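NAD dependent epimerase/dehydratase family (uncultured archaeon MedDCM-OCT-S05-C57, PDB 5Y1F) probably oxidises L-threonine with NAD+ as a monomeric L-threonine dehydrogenase of the NAD(P)-dependent epimerase/dehydratase family. Local coordinates at residues 66-69 / 73-76; 110-115 / 165-170; 232-237 / 307-312; 256-261 / 313-318. One frame throughout, in Å; residues are numbered along the deposited sequence. Where two conformers were deposited one is given.

Contact 1. Residues 66-69 / 73-76; sequences CDIR and TYER. With NAD (nicotinamide-adenine-dinucleotide), chain B.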
loop_
_atom_site.group_PDB
_atom_site.type_symbol
_atom_site.label_atom_id
_atom_site.label_comp_id
_atom_site.label_asym_id
_atom_site.label_seq_id
_atom_site.Cartn_x
_atom_site.Cartn_y
_atom_site.Cartn_z
ATOM N N CYS A 66 12.533 -6.210 -13.881
ATOM C CA CYS A 66 12.023 -5.265 -14.846
ATOM C C CYS A 66 11.971 -3.871 -14.265
ATOM O O CYS A 66 11.607 -3.716 -13.091
ATOM C CB CYS A 66 10.608 -5.676 -15.298
ATOM S SG CYS A 66 10.036 -4.968 -16.845
ATOM N N ASP A 67 12.236 -2.838 -15.047
ATOM C CA ASP A 67 11.812 -1.490 -14.677
ATOM C C ASP A 67 10.402 -1.335 -15.245
ATOM O O ASP A 67 10.137 -1.632 -16.417
ATOM C CB ASP A 67 12.768 -0.450 -15.302
ATOM C CG ASP A 67 12.575 0.925 -14.784
ATOM O OD1 ASP A 67 11.424 1.405 -14.803
ATOM O OD2 ASP A 67 13.556 1.519 -14.304
ATOM N N ILE A 68 9.480 -0.837 -14.416
ATOM C CA ILE A 68 8.100 -0.712 -14.801
ATOM C C ILE A 68 7.906 0.255 -15.949
ATOM O O ILE A 68 6.861 0.243 -16.608
ATOM C CB ILE A 68 7.257 -0.310 -13.564
ATOM C CG1 ILE A 68 5.766 -0.596 -13.793
ATOM C CG2 ILE A 68 7.474 1.150 -13.203
ATOM C CD1 ILE A 68 5.478 -2.072 -13.685
ATOM N N ARG A 69 8.910 1.099 -16.190
ATOM C CA ARG A 69 8.890 2.006 -17.326
ATOM C C ARG A 69 9.291 1.371 -18.644
ATOM O O ARG A 69 9.099 1.984 -19.693
ATOM C CB ARG A 69 9.765 3.230 -17.041
ATOM C CG ARG A 69 9.289 4.041 -15.833
ATOM C CD ARG A 69 10.289 5.034 -15.332
ATOM N NE ARG A 69 11.421 4.359 -14.728
ATOM C CZ ARG A 69 12.405 4.966 -14.082
ATOM N NH1 ARG A 69 12.428 6.303 -14.001
ATOM N NH2 ARG A 69 13.367 4.235 -13.499
ATOM N N THR A 73 10.247 -5.003 -22.050
ATOM C CA THR A 73 10.555 -6.077 -21.143
ATOM C C THR A 73 9.318 -6.459 -20.313
ATOM O O THR A 73 9.009 -7.604 -20.119
ATOM C CB THR A 73 11.673 -5.705 -20.181
ATOM O OG1 THR A 73 12.853 -5.394 -20.946
ATOM C CG2 THR A 73 11.984 -6.842 -19.207
ATOM N N TYR A 74 8.542 -5.451 -19.910
ATOM C CA TYR A 74 7.319 -5.745 -19.146
ATOM C C TYR A 74 6.376 -6.637 -19.948
ATOM O O TYR A 74 5.844 -7.630 -19.463
ATOM C CB TYR A 74 6.660 -4.420 -18.706
ATOM C CG TYR A 74 5.408 -4.634 -17.890
ATOM C CD1 TYR A 74 5.497 -4.984 -16.547
ATOM C CD2 TYR A 74 4.141 -4.477 -18.449
ATOM C CE1 TYR A 74 4.368 -5.265 -15.806
ATOM C CE2 TYR A 74 2.982 -4.753 -17.707
ATOM C CZ TYR A 74 3.129 -5.181 -16.382
ATOM O OH TYR A 74 1.988 -5.456 -15.641
ATOM N N GLU A 75 6.153 -6.254 -21.208
ATOM C CA GLU A 75 5.288 -7.062 -22.032
ATOM C C GLU A 75 5.791 -8.497 -22.196
ATOM O O GLU A 75 5.020 -9.462 -22.136
ATOM C CB GLU A 75 5.140 -6.412 -23.389
ATOM C CG GLU A 75 4.041 -7.056 -24.156
ATOM C CD GLU A 75 3.540 -6.226 -25.322
ATOM O OE1 GLU A 75 3.647 -4.946 -25.267
ATOM O OE2 GLU A 75 2.924 -6.862 -26.200
ATOM N N ARG A 76 7.101 -8.617 -22.436
ATOM C CA ARG A 76 7.703 -9.900 -22.587
ATOM C C ARG A 76 7.466 -10.780 -21.353
ATOM O O ARG A 76 7.098 -11.948 -21.468
ATOM C CB ARG A 76 9.193 -9.744 -22.899
ATOM C CG ARG A 76 9.880 -11.076 -23.148
ATOM C CD ARG A 76 11.346 -10.984 -23.550
ATOM N NE ARG A 76 11.971 -9.672 -23.356
ATOM C CZ ARG A 76 12.844 -9.362 -22.396
ATOM N NH1 ARG A 76 13.337 -8.127 -22.340
ATOM N NH2 ARG A 76 13.192 -10.246 -21.463
HETATM P PA NAD B . 7.501 0.078 -1.457
HETATM O O1A NAD B . 7.870 -0.728 -0.199
HETATM O O2A NAD B . 8.343 1.335 -1.763
HETATM O O5B NAD B . 7.574 -0.968 -2.697
HETATM C C5B NAD B . 7.560 -0.483 -4.023
HETATM C C4B NAD B . 8.486 -1.333 -4.842
HETATM O O4B NAD B . 8.458 -0.699 -6.132
HETATM C C3B NAD B . 9.927 -1.320 -4.361
HETATM O O3B NAD B . 10.325 -2.646 -4.101
HETATM C C2B NAD B . 10.698 -0.688 -5.529
HETATM O O2B NAD B . 11.977 -1.278 -5.825
HETATM C C1B NAD B . 9.741 -0.877 -6.689
HETATM N N9A NAD B . 9.999 0.121 -7.746
HETATM C C8A NAD B . 10.334 1.416 -7.582
HETATM N N7A NAD B . 10.588 1.989 -8.757
HETATM C C5A NAD B . 10.452 1.021 -9.664
HETATM C C6A NAD B . 10.605 0.952 -11.123
HETATM N N6A NAD B . 10.968 2.042 -11.842
HETATM N N1A NAD B . 10.338 -0.203 -11.724
HETATM C C2A NAD B . 10.027 -1.281 -11.027
HETATM N N3A NAD B . 9.853 -1.299 -9.705
HETATM C C4A NAD B . 10.056 -0.188 -9.011
HETATM O O3 NAD B . 5.960 0.511 -1.474
HETATM P PN NAD B . 4.742 -0.215 -0.705
HETATM O O1N NAD B . 4.914 -1.739 -0.744
HETATM O O2N NAD B . 4.577 0.409 0.666
HETATM O O5D NAD B . 3.508 0.230 -1.654
HETATM C C5D NAD B . 3.087 -0.604 -2.687
HETATM C C4D NAD B . 1.876 0.098 -3.314
HETATM O O4D NAD B . 0.898 0.395 -2.281
HETATM C C3D NAD B . 2.223 1.404 -3.993
HETATM O O3D NAD B . 1.277 1.630 -5.073
HETATM C C2D NAD B . 1.890 2.444 -2.907
HETATM O O2D NAD B . 1.588 3.733 -3.497
HETATM C C1D NAD B . 0.656 1.790 -2.259
HETATM N N1N NAD B . 0.439 2.268 -0.877
HETATM C C2N NAD B . 1.216 1.873 0.177
HETATM C C3N NAD B . 0.982 2.351 1.446
HETATM C C7N NAD B . 1.789 1.911 2.663
HETATM O O7N NAD B . 1.553 2.423 3.725
HETATM N N7N NAD B . 2.683 0.963 2.547
HETATM C C4N NAD B . -0.059 3.241 1.652
HETATM C C5N NAD B . -0.813 3.673 0.573
HETATM C C6N NAD B . -0.543 3.164 -0.683
#
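Cys-66 presses its thiol onto the side of helix 71-80, where SG lies 3.6 Å from Thr-73 CG2 and 3.4 Å from Tyr-74 N. Two residues on, the side chains of Ile-68 and Tyr-74 run alongside each other in the same direction, and Ile-68 CD1 packs 4.0 Å from Tyr-74 CE1. Ile-68 CG1 stands anti to the backbone N (chi1 -162°), which carries CD1 to the tyrosine while the CG2 branch stays beside the adenine. This apolar part is the tight one, backed by Val-115 of helix 101-122. It belongs to the Rossmann fold of the family, in which the loop leaving strand 62-65 reads the adenine of NAD: Ile-68 N donates to N1A of the NAD over 2.9 Å, and N6A of the NAD donates to Asp-67 OD1 over 3.1 Å. The other flank does not touch the helix and is partly open to solvent, held by polar bonds instead. There Asp-67 OD1 also accepts from Arg-69 N, closing an Asx turn, and from Arg-69 NE (3.0 Å), while Arg-69 NH2 meets OD2 at 2.8 Å in a side-on, two-pronged salt bridge. An alanine at Asp-67 would probably leave the adenine amino group without this acceptor and Arg-69 freer to turn. The far nitrogen of that guanidinium, NH1, forms a second salt bridge with Asp-106.

Contact 2. Residues 110-115 / 165-170; sequences NGLENV and ELCDTY
Leu-166 of helix 155-174 and Leu-112 of helix 101-122 meet where two neighbouring helices of the Rossmann fold run side by side over the sheet; Leu-112 and Cys-167 also touch Cys-128 of strand 125-131. The short segments are nearly parallel, 13° apart, with 10.7 Å between their axes, as expected for consecutive beta-alpha-beta crossovers. The side chain of Leu-166 reaches toward helix 101-122. Its CB approaches Leu-112 CD2 to 4.4 Å, and CG, anti to the backbone N (chi1 -164°), then aims the fork at the opposite helix. CD2 stands 4.3 Å from Leu-112 CD2 and, of the two methyls, lies nearer the chain of Glu-113, 3.9 Å from its CG; CD1 comes no closer than 3.9 Å to Glu-113 OE1. The glutamate chain crosses that of Leu-166 at about a right angle, but it was modelled in two conformers, so its placing against both leucine methyls is doubtful. Beyond these atoms Leu-166 also touches Tyr-109 and Leu-116 of helix 101-122. Nearer the sheet the packing is wholly apolar: Leu-112 extends its two methyls past the leucine to the thiol of the next residue, CD1 coming to 3.9 Å and CD2 to 4.2 Å from Cys-167 SG.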
loop_
_atom_site.group_PDB
_atom_site.type_symbol
_atom_site.label_atom_id
_atom_site.label_comp_id
_atom_site.label_asym_id
_atom_site.label_seq_id
_atom_site.Cartn_x
_atom_site.Cartn_y
_atom_site.Cartn_z
ATOM N N ASN A 110 3.741 6.697 -15.601
ATOM C CA ASN A 110 4.095 5.959 -16.809
ATOM C C ASN A 110 4.146 4.445 -16.528
ATOM O O ASN A 110 3.763 3.625 -17.369
ATOM C CB ASN A 110 5.418 6.476 -17.427
ATOM C CG ASN A 110 5.353 7.942 -17.835
ATOM O OD1 ASN A 110 6.319 8.707 -17.644
ATOM N ND2 ASN A 110 4.261 8.328 -18.413
ATOM N N GLY A 111 4.506 4.039 -15.313
ATOM C CA GLY A 111 4.422 2.634 -14.966
ATOM C C GLY A 111 2.983 2.137 -15.004
ATOM O O GLY A 111 2.690 1.082 -15.571
ATOM N N LEU A 112 2.091 2.910 -14.382
ATOM C CA LEU A 112 0.694 2.545 -14.441
ATOM C C LEU A 112 0.165 2.452 -15.861
ATOM O O LEU A 112 -0.541 1.491 -16.207
ATOM C CB LEU A 112 -0.170 3.490 -13.619
ATOM C CG LEU A 112 -1.656 3.200 -13.702
ATOM C CD1 LEU A 112 -2.039 1.881 -13.046
ATOM C CD2 LEU A 112 -2.454 4.364 -13.093
ATOM N N GLU A 113 0.489 3.440 -16.672
ATOM C CA GLU A 113 0.050 3.384 -18.051
ATOM C C GLU A 113 0.538 2.119 -18.765
ATOM O O GLU A 113 -0.232 1.499 -19.503
ATOM C CB GLU A 113 0.413 4.638 -18.819
ATOM C CG GLU A 113 -0.640 4.941 -19.879
ATOM C CD GLU A 113 -0.688 6.403 -20.236
ATOM O OE1 GLU A 113 -1.582 7.106 -19.729
ATOM O OE2 GLU A 113 0.218 6.849 -20.973
ATOM N N ASN A 114 1.789 1.734 -18.516
ATOM C CA ASN A 114 2.309 0.487 -19.088
ATOM C C ASN A 114 1.503 -0.730 -18.656
ATOM O O ASN A 114 1.195 -1.603 -19.452
ATOM C CB ASN A 114 3.774 0.343 -18.751
ATOM C CG ASN A 114 4.664 1.312 -19.512
ATOM O OD1 ASN A 114 4.207 1.971 -20.472
ATOM N ND2 ASN A 114 5.923 1.406 -19.111
ATOM N N VAL A 115 1.158 -0.740 -17.369
ATOM C CA VAL A 115 0.395 -1.853 -16.824
ATOM C C VAL A 115 -1.000 -1.899 -17.484
ATOM O O VAL A 115 -1.472 -2.974 -17.829
ATOM C CB VAL A 115 0.276 -1.710 -15.275
ATOM C CG1 VAL A 115 -0.719 -2.700 -14.732
ATOM C CG2 VAL A 115 1.660 -1.926 -14.652
ATOM N N GLU A 165 -8.076 7.868 -11.911
ATOM C CA GLU A 165 -8.864 8.279 -13.079
ATOM C C GLU A 165 -8.491 7.444 -14.288
ATOM O O GLU A 165 -9.392 7.056 -15.075
ATOM C CB GLU A 165 -8.666 9.786 -13.318
ATOM C CG GLU A 165 -9.270 10.603 -12.171
ATOM C CD GLU A 165 -8.880 12.070 -12.140
ATOM O OE1 GLU A 165 -7.903 12.441 -12.802
ATOM O OE2 GLU A 165 -9.490 12.809 -11.336
ATOM N N LEU A 166 -7.212 7.186 -14.512
ATOM C CA LEU A 166 -6.823 6.374 -15.638
ATOM C C LEU A 166 -7.368 4.961 -15.504
ATOM O O LEU A 166 -7.828 4.372 -16.482
ATOM C CB LEU A 166 -5.297 6.388 -15.759
ATOM C CG LEU A 166 -4.722 5.906 -17.079
ATOM C CD1 LEU A 166 -5.225 6.697 -18.265
ATOM C CD2 LEU A 166 -3.204 5.872 -17.044
ATOM N N CYS A 167 -7.242 4.359 -14.307
ATOM C CA CYS A 167 -7.818 3.054 -14.103
ATOM C C CYS A 167 -9.295 3.040 -14.411
ATOM O O CYS A 167 -9.792 2.111 -15.056
ATOM C CB CYS A 167 -7.574 2.563 -12.664
ATOM S SG CYS A 167 -5.865 2.131 -12.287
ATOM N N ASP A 168 -10.020 4.020 -13.902
ATOM C CA ASP A 168 -11.463 4.016 -14.124
ATOM C C ASP A 168 -11.818 4.237 -15.590
ATOM O O ASP A 168 -12.795 3.668 -16.067
ATOM C CB ASP A 168 -12.161 4.953 -13.149
ATOM C CG ASP A 168 -12.241 4.385 -11.734
ATOM O OD1 ASP A 168 -12.037 3.183 -11.482
ATOM O OD2 ASP A 168 -12.563 5.168 -10.804
ATOM N N THR A 169 -11.010 4.985 -16.322
ATOM C CA THR A 169 -11.152 5.082 -17.776
ATOM C C THR A 169 -10.938 3.731 -18.431
ATOM O O THR A 169 -11.705 3.335 -19.318
ATOM C CB THR A 169 -10.179 6.073 -18.353
ATOM O OG1 THR A 169 -10.468 7.367 -17.826
ATOM C CG2 THR A 169 -10.239 6.110 -19.881
ATOM N N TYR A 170 -9.960 2.966 -18.002
ATOM C CA TYR A 170 -9.760 1.651 -18.585
ATOM C C TYR A 170 -10.898 0.744 -18.278
ATOM O O TYR A 170 -11.257 -0.115 -19.107
ATOM C CB TYR A 170 -8.409 1.067 -18.170
ATOM C CG TYR A 170 -7.287 1.457 -19.151
ATOM C CD1 TYR A 170 -6.792 0.519 -20.100
ATOM C CD2 TYR A 170 -6.829 2.736 -19.239
ATOM C CE1 TYR A 170 -5.855 0.883 -21.035
ATOM C CE2 TYR A 170 -5.925 3.099 -20.224
ATOM C CZ TYR A 170 -5.385 2.130 -21.063
ATOM O OH TYR A 170 -4.425 2.475 -22.015
#

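Contact 3. Residues 232-237 / 307-312; sequences AIRATL and EPKFDI
The loop that leads into the C-terminal helix 312-326 is tied to helix 229-241 by Arg-234 and Asp-231, with Arg-234 reaching across to the backbone of Glu-307. Arg-234 NH2 donates to Glu-307 O over 2.8 Å with an N-H...O angle of 158°, the donor in the carbonyl plane and the oxygen close to the guanidinium plane. NH1 adds a weak second bond to the same oxygen at 3.3 Å. CG stands anti to the backbone N and carries the chain off the helix, and a bend at chi3 (51°) then brings the guanidinium edge round to the carbonyl. Water 1 extends the junction, accepting weakly from Arg-234 NH1 and, over 3.0 Å, from Glu-307 N. Water 2 accepts from Arg-234 NE at 2.9 Å on the side of Lys-309, whose ammonium end is doubtful because two conformers were modelled. Asp-231, on the same helix, shares in the junction: it pairs with Arg-234 NH2 in a salt bridge and accepts from the backbone N of both Lys-309 and Phe-310. A methionine in place of Arg-234 would probably leave Glu-307 O without its main donor and Asp-231 and Glu-238 without their cationic mate. With the carboxylates of Asp-231 and Glu-238 beside it, the arginine charge is likely to be well balanced despite the nearby lysine, and this charged donor holds a main-chain oxygen, a grip that does not depend on the side chain of Glu-307.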
loop_
_atom_site.group_PDB
_atom_site.type_symbol
_atom_site.label_atom_id
_atom_site.label_comp_id
_atom_site.label_asym_id
_atom_site.label_seq_id
_atom_site.Cartn_x
_atom_site.Cartn_y
_atom_site.Cartn_z
ATOM N N ALA A 232 -4.569 -5.298 5.521
ATOM C CA ALA A 232 -4.472 -4.768 4.201
ATOM C C ALA A 232 -4.374 -5.860 3.128
ATOM O O ALA A 232 -4.942 -5.729 2.047
ATOM C CB ALA A 232 -3.327 -3.788 4.102
ATOM N N ILE A 233 -3.616 -6.901 3.423
ATOM C CA ILE A 233 -3.470 -8.028 2.472
ATOM C C ILE A 233 -4.785 -8.771 2.304
ATOM O O ILE A 233 -5.240 -9.051 1.164
ATOM C CB ILE A 233 -2.375 -8.971 2.950
ATOM C CG1 ILE A 233 -1.026 -8.251 2.978
ATOM C CG2 ILE A 233 -2.358 -10.269 2.099
ATOM C CD1 ILE A 233 -0.430 -7.883 1.660
ATOM N N ARG A 234 -5.486 -9.005 3.410
ATOM C CA ARG A 234 -6.773 -9.672 3.328
ATOM C C ARG A 234 -7.753 -8.822 2.542
ATOM O O ARG A 234 -8.517 -9.347 1.719
ATOM C CB ARG A 234 -7.289 -9.979 4.713
ATOM C CG ARG A 234 -8.581 -10.772 4.688
ATOM C CD ARG A 234 -8.997 -11.259 6.061
ATOM N NE ARG A 234 -9.034 -10.226 7.095
ATOM C CZ ARG A 234 -9.979 -9.323 7.245
ATOM N NH1 ARG A 234 -11.131 -9.411 6.563
ATOM N NH2 ARG A 234 -9.783 -8.328 8.077
ATOM N N ALA A 235 -7.778 -7.512 2.768
ATOM C CA ALA A 235 -8.652 -6.629 2.062
ATOM C C ALA A 235 -8.406 -6.721 0.570
ATOM O O ALA A 235 -9.353 -6.757 -0.244
ATOM C CB ALA A 235 -8.471 -5.181 2.531
ATOM N N THR A 236 -7.144 -6.765 0.194
ATOM C CA THR A 236 -6.739 -6.799 -1.201
ATOM C C THR A 236 -7.290 -8.065 -1.874
ATOM O O THR A 236 -7.869 -8.020 -2.968
ATOM C CB THR A 236 -5.215 -6.740 -1.288
ATOM O OG1 THR A 236 -4.769 -5.487 -0.695
ATOM C CG2 THR A 236 -4.742 -6.787 -2.715
ATOM N N LEU A 237 -7.096 -9.209 -1.211
ATOM C CA LEU A 237 -7.587 -10.485 -1.737
ATOM C C LEU A 237 -9.094 -10.559 -1.759
ATOM O O LEU A 237 -9.672 -11.063 -2.747
ATOM C CB LEU A 237 -7.018 -11.645 -0.924
ATOM C CG LEU A 237 -5.513 -11.812 -1.039
ATOM C CD1 LEU A 237 -5.084 -13.052 -0.259
ATOM C CD2 LEU A 237 -4.995 -11.854 -2.464
ATOM N N GLU A 307 -14.248 -5.889 6.782
ATOM C CA GLU A 307 -14.185 -5.589 8.204
ATOM C C GLU A 307 -12.736 -5.830 8.674
ATOM O O GLU A 307 -12.204 -6.911 8.393
ATOM C CB GLU A 307 -15.118 -6.610 8.940
ATOM C CG GLU A 307 -15.703 -6.209 10.239
ATOM C CD GLU A 307 -16.898 -7.045 10.645
ATOM O OE1 GLU A 307 -17.491 -7.789 9.831
ATOM O OE2 GLU A 307 -17.220 -6.885 11.801
ATOM N N PRO A 308 -12.111 -4.876 9.335
ATOM C CA PRO A 308 -10.785 -5.118 9.856
ATOM C C PRO A 308 -10.803 -6.040 11.068
ATOM O O PRO A 308 -11.796 -6.075 11.802
ATOM C CB PRO A 308 -10.297 -3.733 10.237
ATOM C CG PRO A 308 -11.556 -2.998 10.600
ATOM C CD PRO A 308 -12.613 -3.542 9.685
ATOM N N LYS A 309 -9.701 -6.737 11.302
ATOM C CA LYS A 309 -9.557 -7.721 12.408
ATOM C C LYS A 309 -8.472 -7.320 13.418
ATOM O O LYS A 309 -8.445 -7.900 14.501
ATOM C CB LYS A 309 -9.208 -9.125 11.817
ATOM C CG LYS A 309 -9.516 -10.411 12.592
ATOM C CD LYS A 309 -8.554 -11.575 12.259
ATOM C CE LYS A 309 -8.065 -11.640 10.801
ATOM N NZ LYS A 309 -6.612 -11.946 10.480
ATOM N N PHE A 310 -7.611 -6.347 13.125
ATOM C CA PHE A 310 -6.558 -5.949 14.040
ATOM C C PHE A 310 -6.752 -4.551 14.574
ATOM O O PHE A 310 -6.621 -3.577 13.831
ATOM C CB PHE A 310 -5.166 -6.052 13.381
ATOM C CG PHE A 310 -4.685 -7.455 13.235
ATOM C CD1 PHE A 310 -3.783 -7.973 14.145
ATOM C CD2 PHE A 310 -5.062 -8.233 12.159
ATOM C CE1 PHE A 310 -3.293 -9.247 13.976
ATOM C CE2 PHE A 310 -4.600 -9.511 12.019
ATOM C CZ PHE A 310 -3.726 -10.011 12.910
ATOM N N ASP A 311 -7.002 -4.428 15.876
ATOM C CA ASP A 311 -6.952 -3.186 16.583
ATOM C C ASP A 311 -5.525 -2.892 17.038
ATOM O O ASP A 311 -4.579 -3.666 16.769
ATOM C CB ASP A 311 -7.966 -3.193 17.756
ATOM C CG ASP A 311 -7.644 -4.197 18.822
ATOM O OD1 ASP A 311 -6.640 -4.891 18.784
ATOM O OD2 ASP A 311 -8.471 -4.280 19.784
ATOM N N ILE A 312 -5.340 -1.792 17.744
ATOM C CA ILE A 312 -4.002 -1.390 18.097
ATOM C C ILE A 312 -3.326 -2.371 19.066
ATOM O O ILE A 312 -2.129 -2.652 18.961
ATOM C CB ILE A 312 -3.972 0.047 18.608
ATOM C CG1 ILE A 312 -2.546 0.585 18.583
ATOM C CG2 ILE A 312 -4.567 0.181 20.025
ATOM C CD1 ILE A 312 -2.435 2.036 18.987
HETATM O O HOH W 1 -13.761 -8.598 5.598
HETATM O O HOH W 2 -6.717 -9.760 8.743
#

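Contact 4. Residues 256-261 / 313-318; sequences SSMSFS and SKMTEE
Next in sequence to Met-315, the residue that meets Met-258 and Phe-260, Thr-316 has its OG1 gripped by two groups, the hydroxyl of Tyr-205 and the carbonyl of Ile-312 one turn back in the helix. The facing surfaces themselves are apolar. The two methionine side chains cross at a slant and touch at their ends, Met-258 CE lying 3.8 Å from Met-315 CE and 3.9 Å from Met-315 SD. Met-315 leaves the helix with CG anti to the backbone N and is bent at its last torsion (chi3 71°), which brings CE against both the sulfur of Met-258 and the ring of Phe-260. From Met-258 SD the methyl is 3.9 Å away, and from Phe-260 CE2 4.1 Å, arriving obliquely to the ring. Met-258 SD in turn sits in the plane of that ring, at its edge and 3.9 Å from CE2. A small thioether and aromatic cluster results, joining this strand to the C-terminal helix. The short, weakly bonded strand of about 258-261 lies antiparallel to strand 223-228, where Met-226 pairs with Met-258 through the backbone and also touches Phe-260; helix 262-270 adds Leu-265 against the same ring, while Met-315 of helix 312-326 reaches on to Phe-228 and to Ile-187 of strand 178-187.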
loop_
_atom_site.group_PDB
_atom_site.type_symbol
_atom_site.label_atom_id
_atom_site.label_comp_id
_atom_site.label_asym_id
_atom_site.label_seq_id
_atom_site.Cartn_x
_atom_site.Cartn_y
_atom_site.Cartn_z
ATOM N N SER A 256 -10.564 1.501 5.904
ATOM C CA SER A 256 -10.288 1.953 7.244
ATOM C C SER A 256 -9.991 0.820 8.214
ATOM O O SER A 256 -10.519 -0.299 8.100
ATOM C CB SER A 256 -11.459 2.741 7.760
ATOM O OG SER A 256 -11.289 3.340 9.025
ATOM N N SER A 257 -9.187 1.141 9.225
ATOM C CA SER A 257 -9.069 0.311 10.401
ATOM C C SER A 257 -8.929 1.200 11.635
ATOM O O SER A 257 -9.875 1.266 12.449
ATOM C CB SER A 257 -7.935 -0.675 10.274
ATOM O OG SER A 257 -7.828 -1.394 11.507
ATOM N N MET A 258 -7.777 1.817 11.824
ATOM C CA MET A 258 -7.443 2.553 13.053
ATOM C C MET A 258 -7.118 3.997 12.741
ATOM O O MET A 258 -6.754 4.338 11.610
ATOM C CB MET A 258 -6.198 1.953 13.713
ATOM C CG MET A 258 -6.374 0.542 14.229
ATOM S SD MET A 258 -4.845 -0.247 14.739
ATOM C CE MET A 258 -4.220 -0.678 13.131
ATOM N N SER A 259 -7.190 4.841 13.754
ATOM C CA SER A 259 -6.727 6.210 13.689
ATOM C C SER A 259 -6.236 6.556 15.069
ATOM O O SER A 259 -6.991 6.294 16.030
ATOM C CB SER A 259 -7.911 7.104 13.321
ATOM O OG SER A 259 -8.229 7.002 11.954
ATOM N N PHE A 260 -4.956 6.786 15.219
ATOM C CA PHE A 260 -4.326 7.086 16.505
ATOM C C PHE A 260 -3.225 8.082 16.261
ATOM O O PHE A 260 -2.731 8.191 15.152
ATOM C CB PHE A 260 -3.783 5.845 17.201
ATOM C CG PHE A 260 -2.891 4.980 16.357
ATOM C CD1 PHE A 260 -1.598 5.333 16.071
ATOM C CD2 PHE A 260 -3.356 3.734 15.873
ATOM C CE1 PHE A 260 -0.803 4.530 15.284
ATOM C CE2 PHE A 260 -2.544 2.938 15.090
ATOM C CZ PHE A 260 -1.288 3.317 14.804
ATOM N N SER A 261 -2.850 8.819 17.310
ATOM C CA SER A 261 -1.734 9.727 17.219
ATOM C C SER A 261 -0.421 9.022 17.569
ATOM O O SER A 261 -0.414 7.934 18.156
ATOM C CB SER A 261 -1.909 10.902 18.146
ATOM O OG SER A 261 -1.888 10.470 19.451
ATOM N N SER A 313 -4.103 -2.950 19.960
ATOM C CA SER A 313 -3.608 -3.942 20.919
ATOM C C SER A 313 -3.126 -5.219 20.216
ATOM O O SER A 313 -2.010 -5.687 20.465
ATOM C CB SER A 313 -4.750 -4.335 21.870
ATOM O OG SER A 313 -5.063 -3.284 22.752
ATOM N N LYS A 314 -3.956 -5.753 19.340
ATOM C CA LYS A 314 -3.628 -6.962 18.646
ATOM C C LYS A 314 -2.458 -6.757 17.700
ATOM O O LYS A 314 -1.606 -7.618 17.573
ATOM C CB LYS A 314 -4.811 -7.523 17.907
ATOM C CG LYS A 314 -5.902 -8.112 18.813
ATOM C CD LYS A 314 -6.969 -8.817 17.997
ATOM C CE LYS A 314 -8.000 -9.515 18.880
ATOM N NZ LYS A 314 -7.413 -10.710 19.561
ATOM N N MET A 315 -2.435 -5.633 16.999
ATOM C CA MET A 315 -1.307 -5.355 16.132
ATOM C C MET A 315 -0.041 -5.256 16.978
ATOM O O MET A 315 0.996 -5.734 16.612
ATOM C CB MET A 315 -1.552 -3.999 15.448
ATOM C CG MET A 315 -0.262 -3.442 14.797
ATOM S SD MET A 315 -0.595 -2.030 13.752
ATOM C CE MET A 315 -0.990 -0.820 15.051
ATOM N N THR A 316 -0.126 -4.534 18.077
ATOM C CA THR A 316 1.060 -4.352 18.954
ATOM C C THR A 316 1.659 -5.706 19.431
ATOM O O THR A 316 2.821 -5.882 19.435
ATOM C CB THR A 316 0.719 -3.408 20.120
ATOM O OG1 THR A 316 0.463 -2.112 19.598
ATOM C CG2 THR A 316 1.853 -3.302 21.074
ATOM N N GLU A 317 0.800 -6.625 19.809
ATOM C CA GLU A 317 1.252 -7.945 20.234
ATOM C C GLU A 317 2.009 -8.634 19.082
ATOM O O GLU A 317 3.030 -9.202 19.305
ATOM C CB GLU A 317 0.033 -8.753 20.660
ATOM C CG GLU A 317 -0.455 -8.390 22.035
ATOM C CD GLU A 317 0.408 -8.949 23.157
ATOM O OE1 GLU A 317 1.394 -9.654 22.928
ATOM O OE2 GLU A 317 0.104 -8.639 24.288
ATOM N N GLU A 318 1.483 -8.581 17.870
ATOM C CA GLU A 318 2.161 -9.252 16.748
ATOM C C GLU A 318 3.508 -8.607 16.502
ATOM O O GLU A 318 4.521 -9.252 16.228
ATOM C CB GLU A 318 1.325 -9.170 15.473
ATOM C CG GLU A 318 0.170 -10.140 15.404
ATOM C CD GLU A 318 0.578 -11.563 15.061
ATOM O OE1 GLU A 318 1.800 -11.880 14.953
ATOM O OE2 GLU A 318 -0.359 -12.407 14.992
#

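Overall arrangement
The contacts form two pairs. Contacts 1 and 2, their centres 15 Å apart, share the Rossmann part of the chain and are joined where Asn-114 ND2 probably donates to Ile-68 O at 2.9 Å. Contacts 3 and 4, with centres 11 Å apart, alternate along the sequence and touch through Ser-257 and Met-258, whose SD is 3.4 Å from Ile-312 N. Contacts 1 and 4 lie on opposite sides of the chain's centre, 37 Å between centres. Contact 1 alone grips NAD directly, at the adenine; in contact 2 the side chain of Leu-112 is about 9 Å from the cofactor, and in contact 4 that of Met-315 about 11 Å.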